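Local coordinates for protein alpha-rhamnosidase (Dictyoglomus thermophilum, PDB 6I60) that probably hydrolyses terminal non-reducing alpha-L-rhamnose residues from alpha-L-rhamnosides, as a thermophile's glycoside hydrolase, at residues Tyr223-Tyr229 / Gly334-Glu340; Ala510-Glu515 / Thr567-Tyr571. All blocks are in the same frame, centred on the assembly; numbering follows the deposited sequence.

Contact 1: residues Tyr223-Tyr229 / Gly334-Glu340; sequences YKKRVLY and GGKLYSE
R226, on strand 226-233, and E340, just past strand 336-338, cross at about a right angle and meet in a salt bridge of 2.6 Å between NH1 of R226 and OE1 of E340. Guanidinium and carboxylate planes are 34° apart, and the pair meets through NH1 and OE1 alone, not as a flat two-pronged bridge. The other nitrogens of R226 are held by D533 and D536, and OE1 of E340 also accepts from N532. On the same side, CD2 of L228 lies 3.8 Å from CG of E340.

The Y229 ring turns toward the end of strand 336-338: its CG sits between backbone N and carbonyl carbon (chi1 72°), and CB of S339, just past the strand, rests over one face in a CH-pi contact, 3.9 Å from the ring centroid. The ring's hydroxyl bonds to D47 and L139, while OG of S339 bonds to G45. A leucine in place of Y229 would probably leave D47 and L139 without this hydroxyl and S339 without an aromatic face to rest on.

Beneath these groups the backbones zip together: V227 N to K336 O (3.0 Å), Y338 N to V227 O (3.1 Å) and Y229 N to Y338 O (2.9 Å). This is the alternating ladder of parallel beta strands, adding edge strand 336-338 to the mixed sheet of the rhamnosidase N-terminal domain, beside helix 524-535 of the catalytic domain.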
loop_
_atom_site.group_PDB
_atom_site.type_symbol
_atom_site.label_atom_id
_atom_site.label_comp_id
_atom_site.label_asym_id
_atom_site.label_seq_id
_atom_site.Cartn_x
_atom_site.Cartn_y
_atom_site.Cartn_z
ATOM N N TYR A 223 14.028 -13.113 -0.056
ATOM C CA TYR A 223 13.818 -14.558 -0.088
ATOM C C TYR A 223 14.846 -15.314 0.743
ATOM O O TYR A 223 14.603 -16.469 1.108
ATOM C CB TYR A 223 13.835 -15.059 -1.535
ATOM C CG TYR A 223 12.835 -14.366 -2.436
ATOM C CD1 TYR A 223 11.472 -14.601 -2.308
ATOM C CD2 TYR A 223 13.254 -13.470 -3.413
ATOM C CE1 TYR A 223 10.553 -13.967 -3.129
ATOM C CE2 TYR A 223 12.344 -12.830 -4.238
ATOM C CZ TYR A 223 10.996 -13.083 -4.091
ATOM O OH TYR A 223 10.089 -12.447 -4.911
ATOM N N LYS A 224 15.984 -14.690 1.056
ATOM C CA LYS A 224 16.960 -15.339 1.923
ATOM C C LYS A 224 16.508 -15.334 3.378
ATOM O O LYS A 224 16.923 -16.199 4.158
ATOM C CB LYS A 224 18.320 -14.657 1.786
ATOM C CG LYS A 224 19.208 -15.250 0.705
ATOM C CD LYS A 224 20.507 -14.471 0.573
ATOM C CE LYS A 224 21.441 -15.118 -0.434
ATOM N NZ LYS A 224 22.491 -14.168 -0.891
ATOM N N LYS A 225 15.661 -14.380 3.761
ATOM C CA LYS A 225 15.182 -14.279 5.134
ATOM C C LYS A 225 13.760 -14.786 5.319
ATOM O O LYS A 225 13.407 -15.210 6.423
ATOM C CB LYS A 225 15.264 -12.826 5.617
ATOM C CG LYS A 225 16.681 -12.330 5.867
ATOM C CD LYS A 225 16.895 -11.991 7.335
ATOM C CE LYS A 225 18.366 -11.749 7.646
ATOM N NZ LYS A 225 18.763 -12.314 8.968
ATOM N N ARG A 226 12.938 -14.762 4.270
ATOM C CA ARG A 226 11.554 -15.198 4.392
ATOM C C ARG A 226 10.963 -15.381 3.004
ATOM O O ARG A 226 11.246 -14.593 2.099
ATOM C CB ARG A 226 10.726 -14.186 5.194
ATOM C CG ARG A 226 9.289 -14.040 4.733
ATOM C CD ARG A 226 8.508 -13.196 5.713
ATOM N NE ARG A 226 9.228 -11.966 6.010
ATOM C CZ ARG A 226 8.689 -10.755 5.959
ATOM N NH1 ARG A 226 7.414 -10.603 5.629
ATOM N NH2 ARG A 226 9.432 -9.699 6.242
ATOM N N VAL A 227 10.151 -16.425 2.847
ATOM C CA VAL A 227 9.439 -16.707 1.605
ATOM C C VAL A 227 7.966 -16.884 1.943
ATOM O O VAL A 227 7.602 -17.815 2.671
ATOM C CB VAL A 227 9.983 -17.960 0.896
ATOM C CG1 VAL A 227 9.140 -18.281 -0.332
ATOM C CG2 VAL A 227 11.446 -17.770 0.515
ATOM N N LEU A 228 7.121 -15.998 1.419
ATOM C CA LEU A 228 5.686 -16.077 1.670
ATOM C C LEU A 228 5.053 -17.078 0.712
ATOM O O LEU A 228 5.077 -16.878 -0.507
ATOM C CB LEU A 228 5.031 -14.707 1.513
ATOM C CG LEU A 228 5.743 -13.508 2.134
ATOM C CD1 LEU A 228 5.173 -12.217 1.579
ATOM C CD2 LEU A 228 5.614 -13.544 3.647
ATOM N N TYR A 229 4.485 -18.149 1.257
ATOM C CA TYR A 229 3.765 -19.127 0.456
ATOM C C TYR A 229 2.274 -18.815 0.472
ATOM O O TYR A 229 1.762 -18.181 1.399
ATOM C CB TYR A 229 4.017 -20.553 0.961
ATOM C CG TYR A 229 3.356 -20.890 2.280
ATOM C CD1 TYR A 229 3.973 -20.587 3.486
ATOM C CD2 TYR A 229 2.120 -21.527 2.319
ATOM C CE1 TYR A 229 3.374 -20.896 4.694
ATOM C CE2 TYR A 229 1.514 -21.840 3.520
ATOM C CZ TYR A 229 2.146 -21.523 4.704
ATOM O OH TYR A 229 1.546 -21.833 5.901
ATOM N N GLY A 334 16.675 -20.314 1.871
ATOM C CA GLY A 334 17.221 -19.910 3.146
ATOM C C GLY A 334 16.239 -19.218 4.063
ATOM O O GLY A 334 16.523 -19.083 5.260
ATOM N N GLY A 335 15.095 -18.786 3.544
ATOM C CA GLY A 335 14.141 -18.044 4.339
ATOM C C GLY A 335 13.059 -18.924 4.938
ATOM O O GLY A 335 12.690 -19.955 4.384
ATOM N N LYS A 336 12.560 -18.497 6.094
ATOM C CA LYS A 336 11.444 -19.188 6.724
ATOM C C LYS A 336 10.178 -18.982 5.905
ATOM O O LYS A 336 9.879 -17.871 5.458
ATOM C CB LYS A 336 11.239 -18.684 8.153
ATOM C CG LYS A 336 12.504 -18.670 8.998
ATOM C CD LYS A 336 12.759 -20.023 9.642
ATOM C CE LYS A 336 14.230 -20.400 9.566
ATOM N NZ LYS A 336 14.651 -20.717 8.173
ATOM N N LEU A 337 9.433 -20.064 5.701
ATOM C CA LEU A 337 8.242 -20.038 4.860
ATOM C C LEU A 337 7.039 -19.669 5.721
ATOM O O LEU A 337 6.600 -20.459 6.563
ATOM C CB LEU A 337 8.050 -21.379 4.158
ATOM C CG LEU A 337 9.005 -21.600 2.980
ATOM C CD1 LEU A 337 10.292 -22.282 3.429
ATOM C CD2 LEU A 337 8.338 -22.391 1.865
ATOM N N TYR A 338 6.512 -18.467 5.505
ATOM C CA TYR A 338 5.411 -17.908 6.275
ATOM C C TYR A 338 4.235 -17.617 5.350
ATOM O O TYR A 338 4.370 -17.584 4.125
ATOM C CB TYR A 338 5.854 -16.630 6.999
ATOM C CG TYR A 338 5.033 -16.267 8.215
ATOM C CD1 TYR A 338 5.052 -17.061 9.355
ATOM C CD2 TYR A 338 4.251 -15.119 8.230
ATOM C CE1 TYR A 338 4.309 -16.725 10.473
ATOM C CE2 TYR A 338 3.504 -14.774 9.343
ATOM C CZ TYR A 338 3.538 -15.581 10.461
ATOM O OH TYR A 338 2.797 -15.244 11.569
ATOM N N SER A 339 3.068 -17.399 5.951
ATOM C CA SER A 339 1.849 -17.076 5.211
ATOM C C SER A 339 1.210 -15.845 5.847
ATOM O O SER A 339 0.484 -15.956 6.840
ATOM C CB SER A 339 0.881 -18.253 5.195
ATOM O OG SER A 339 -0.281 -17.941 4.444
ATOM N N GLU A 340 1.479 -14.678 5.272
ATOM C CA GLU A 340 0.906 -13.432 5.755
ATOM C C GLU A 340 -0.419 -13.162 5.056
ATOM O O GLU A 340 -0.583 -13.468 3.870
ATOM C CB GLU A 340 1.868 -12.266 5.525
ATOM C CG GLU A 340 3.166 -12.367 6.309
ATOM C CD GLU A 340 3.714 -11.010 6.698
ATOM O OE1 GLU A 340 4.918 -10.763 6.468
ATOM O OE2 GLU A 340 2.940 -10.188 7.233
#

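Contact 2: residues Ala510-Glu515 / Thr567-Tyr571; sequences AQLSAE and TIAWY
E515 and Y571 touch each other and share one polar partner: NH2 of R765 forms a salt bridge with OE1 of E515 and a hydrogen bond with OH of Y571. The other carboxylate oxygen of E515, OE2, bonds to the hydroxyl of Y575, one turn further along the tyrosine's helix. Between the two segments themselves the touch is softer. The side chains cross at about a right angle, with CB of E515 lying 3.9 Å from OH of Y571, and carboxylate and ring planes differ by 23°. E515 holds CG opposite the backbone nitrogen (chi1 -171°) and runs extended beyond it, which takes the carboxylate past the phenol end of the ring.

Further back, the methyl of A514 points at helix 564-576 and meets the edge of the Y571 ring, CB to CD2 being 3.7 Å. The same methyl lies 4.1 Å from CG1 of I568, and Y527 of helix 524-535 touches both A514 and I568. One turn earlier, CG of Q511 packs against CG2 of T567 at 3.8 Å, while OG1 of T567 turns back to the carbonyl of T563, just before its helix.

S513 breaks segment 510-515 into helices 507-512 and 514-520, and both pieces lean on the same neighbour. Buried helix-against-helix packing of this kind belongs to the (alpha/alpha)6 barrel, the six-hairpin catalytic domain of this rhamnosidase family.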
loop_
_atom_site.group_PDB
_atom_site.type_symbol
_atom_site.label_atom_id
_atom_site.label_comp_id
_atom_site.label_asym_id
_atom_site.label_seq_id
_atom_site.Cartn_x
_atom_site.Cartn_y
_atom_site.Cartn_z
ATOM N N ALA A 510 7.839 5.751 0.485
ATOM C CA ALA A 510 6.762 5.038 1.163
ATOM C C ALA A 510 6.338 5.743 2.443
ATOM O O ALA A 510 5.165 5.671 2.829
ATOM C CB ALA A 510 7.195 3.605 1.467
ATOM N N GLN A 511 7.268 6.429 3.109
ATOM C CA GLN A 511 6.937 7.104 4.358
ATOM C C GLN A 511 6.114 8.362 4.110
ATOM O O GLN A 511 5.124 8.610 4.807
ATOM C CB GLN A 511 8.219 7.443 5.120
ATOM C CG GLN A 511 8.015 8.379 6.298
ATOM C CD GLN A 511 8.329 9.824 5.961
ATOM O OE1 GLN A 511 9.314 10.117 5.279
ATOM N NE2 GLN A 511 7.490 10.738 6.437
ATOM N N LEU A 512 6.506 9.165 3.116
ATOM C CA LEU A 512 5.849 10.450 2.892
ATOM C C LEU A 512 4.450 10.287 2.313
ATOM O O LEU A 512 3.600 11.165 2.504
ATOM C CB LEU A 512 6.701 11.318 1.968
ATOM C CG LEU A 512 8.045 11.770 2.537
ATOM C CD1 LEU A 512 8.968 12.211 1.417
ATOM C CD2 LEU A 512 7.856 12.884 3.557
ATOM N N SER A 513 4.188 9.191 1.604
ATOM C CA SER A 513 2.880 8.949 1.011
ATOM C C SER A 513 2.058 7.933 1.794
ATOM O O SER A 513 1.000 7.510 1.320
ATOM C CB SER A 513 3.031 8.494 -0.445
ATOM O OG SER A 513 3.675 7.235 -0.536
ATOM N N ALA A 514 2.513 7.543 2.987
ATOM C CA ALA A 514 1.790 6.534 3.755
ATOM C C ALA A 514 0.464 7.075 4.276
ATOM O O ALA A 514 -0.532 6.347 4.326
ATOM C CB ALA A 514 2.658 6.025 4.905
ATOM N N GLU A 515 0.432 8.351 4.670
ATOM C CA GLU A 515 -0.809 8.934 5.171
ATOM C C GLU A 515 -1.854 9.065 4.070
ATOM O O GLU A 515 -3.053 8.899 4.331
ATOM C CB GLU A 515 -0.532 10.296 5.807
ATOM C CG GLU A 515 -1.717 10.888 6.554
ATOM C CD GLU A 515 -1.360 12.159 7.302
ATOM O OE1 GLU A 515 -0.724 13.049 6.699
ATOM O OE2 GLU A 515 -1.715 12.268 8.494
ATOM N N THR A 567 7.450 5.465 11.556
ATOM C CA THR A 567 6.367 6.316 11.071
ATOM C C THR A 567 5.188 5.482 10.587
ATOM O O THR A 567 4.045 5.706 11.001
ATOM C CB THR A 567 6.873 7.231 9.955
ATOM O OG1 THR A 567 7.763 8.210 10.505
ATOM C CG2 THR A 567 5.710 7.936 9.270
ATOM N N ILE A 568 5.449 4.510 9.708
ATOM C CA ILE A 568 4.370 3.670 9.199
ATOM C C ILE A 568 3.730 2.884 10.336
ATOM O O ILE A 568 2.505 2.713 10.380
ATOM C CB ILE A 568 4.894 2.745 8.084
ATOM C CG1 ILE A 568 5.321 3.573 6.871
ATOM C CG2 ILE A 568 3.836 1.732 7.684
ATOM C CD1 ILE A 568 6.032 2.774 5.804
ATOM N N ALA A 569 4.542 2.412 11.284
ATOM C CA ALA A 569 3.991 1.702 12.433
ATOM C C ALA A 569 3.125 2.623 13.284
ATOM O O ALA A 569 2.057 2.217 13.757
ATOM C CB ALA A 569 5.117 1.095 13.266
ATOM N N TRP A 570 3.565 3.868 13.487
ATOM C CA TRP A 570 2.747 4.826 14.225
ATOM C C TRP A 570 1.469 5.163 13.469
ATOM O O TRP A 570 0.435 5.433 14.091
ATOM C CB TRP A 570 3.549 6.096 14.511
ATOM C CG TRP A 570 2.749 7.173 15.173
ATOM C CD1 TRP A 570 2.173 8.254 14.571
ATOM C CD2 TRP A 570 2.432 7.274 16.565
ATOM N NE1 TRP A 570 1.517 9.022 15.502
ATOM C CE2 TRP A 570 1.661 8.443 16.735
ATOM C CE3 TRP A 570 2.725 6.491 17.686
ATOM C CZ2 TRP A 570 1.181 8.847 17.980
ATOM C CZ3 TRP A 570 2.247 6.895 18.922
ATOM C CH2 TRP A 570 1.483 8.062 19.057
ATOM N N TYR A 571 1.520 5.154 12.135
ATOM C CA TYR A 571 0.314 5.386 11.347
ATOM C C TYR A 571 -0.700 4.268 11.554
ATOM O O TYR A 571 -1.908 4.523 11.627
ATOM C CB TYR A 571 0.670 5.518 9.866
ATOM C CG TYR A 571 1.138 6.899 9.460
ATOM C CD1 TYR A 571 0.782 8.020 10.201
ATOM C CD2 TYR A 571 1.934 7.081 8.336
ATOM C CE1 TYR A 571 1.207 9.282 9.832
ATOM C CE2 TYR A 571 2.364 8.340 7.962
ATOM C CZ TYR A 571 1.997 9.436 8.713
ATOM O OH TYR A 571 2.422 10.690 8.343
#

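Contact 1 is partly buried, with lysines at its solvent side; contact 2 is wholly buried, its centre about 10 Å from the centre of the chain against about 20 Å for that of contact 1. Their centres lie about 24 Å apart, without touching. The chemistry follows the fold: contact 1 is sewn by backbone bonds between strands and by a salt bridge from one strand to a residue just past the other, while contact 2 joins helices through carbon packing and takes polar bonds from R765 of a third helix, 761-773, and from Y575. Helix 524-535 borders R226 and E340 in contact 1 and A514 and I568 in contact 2, linking the beta-rich N-terminal domain to the helical barrel.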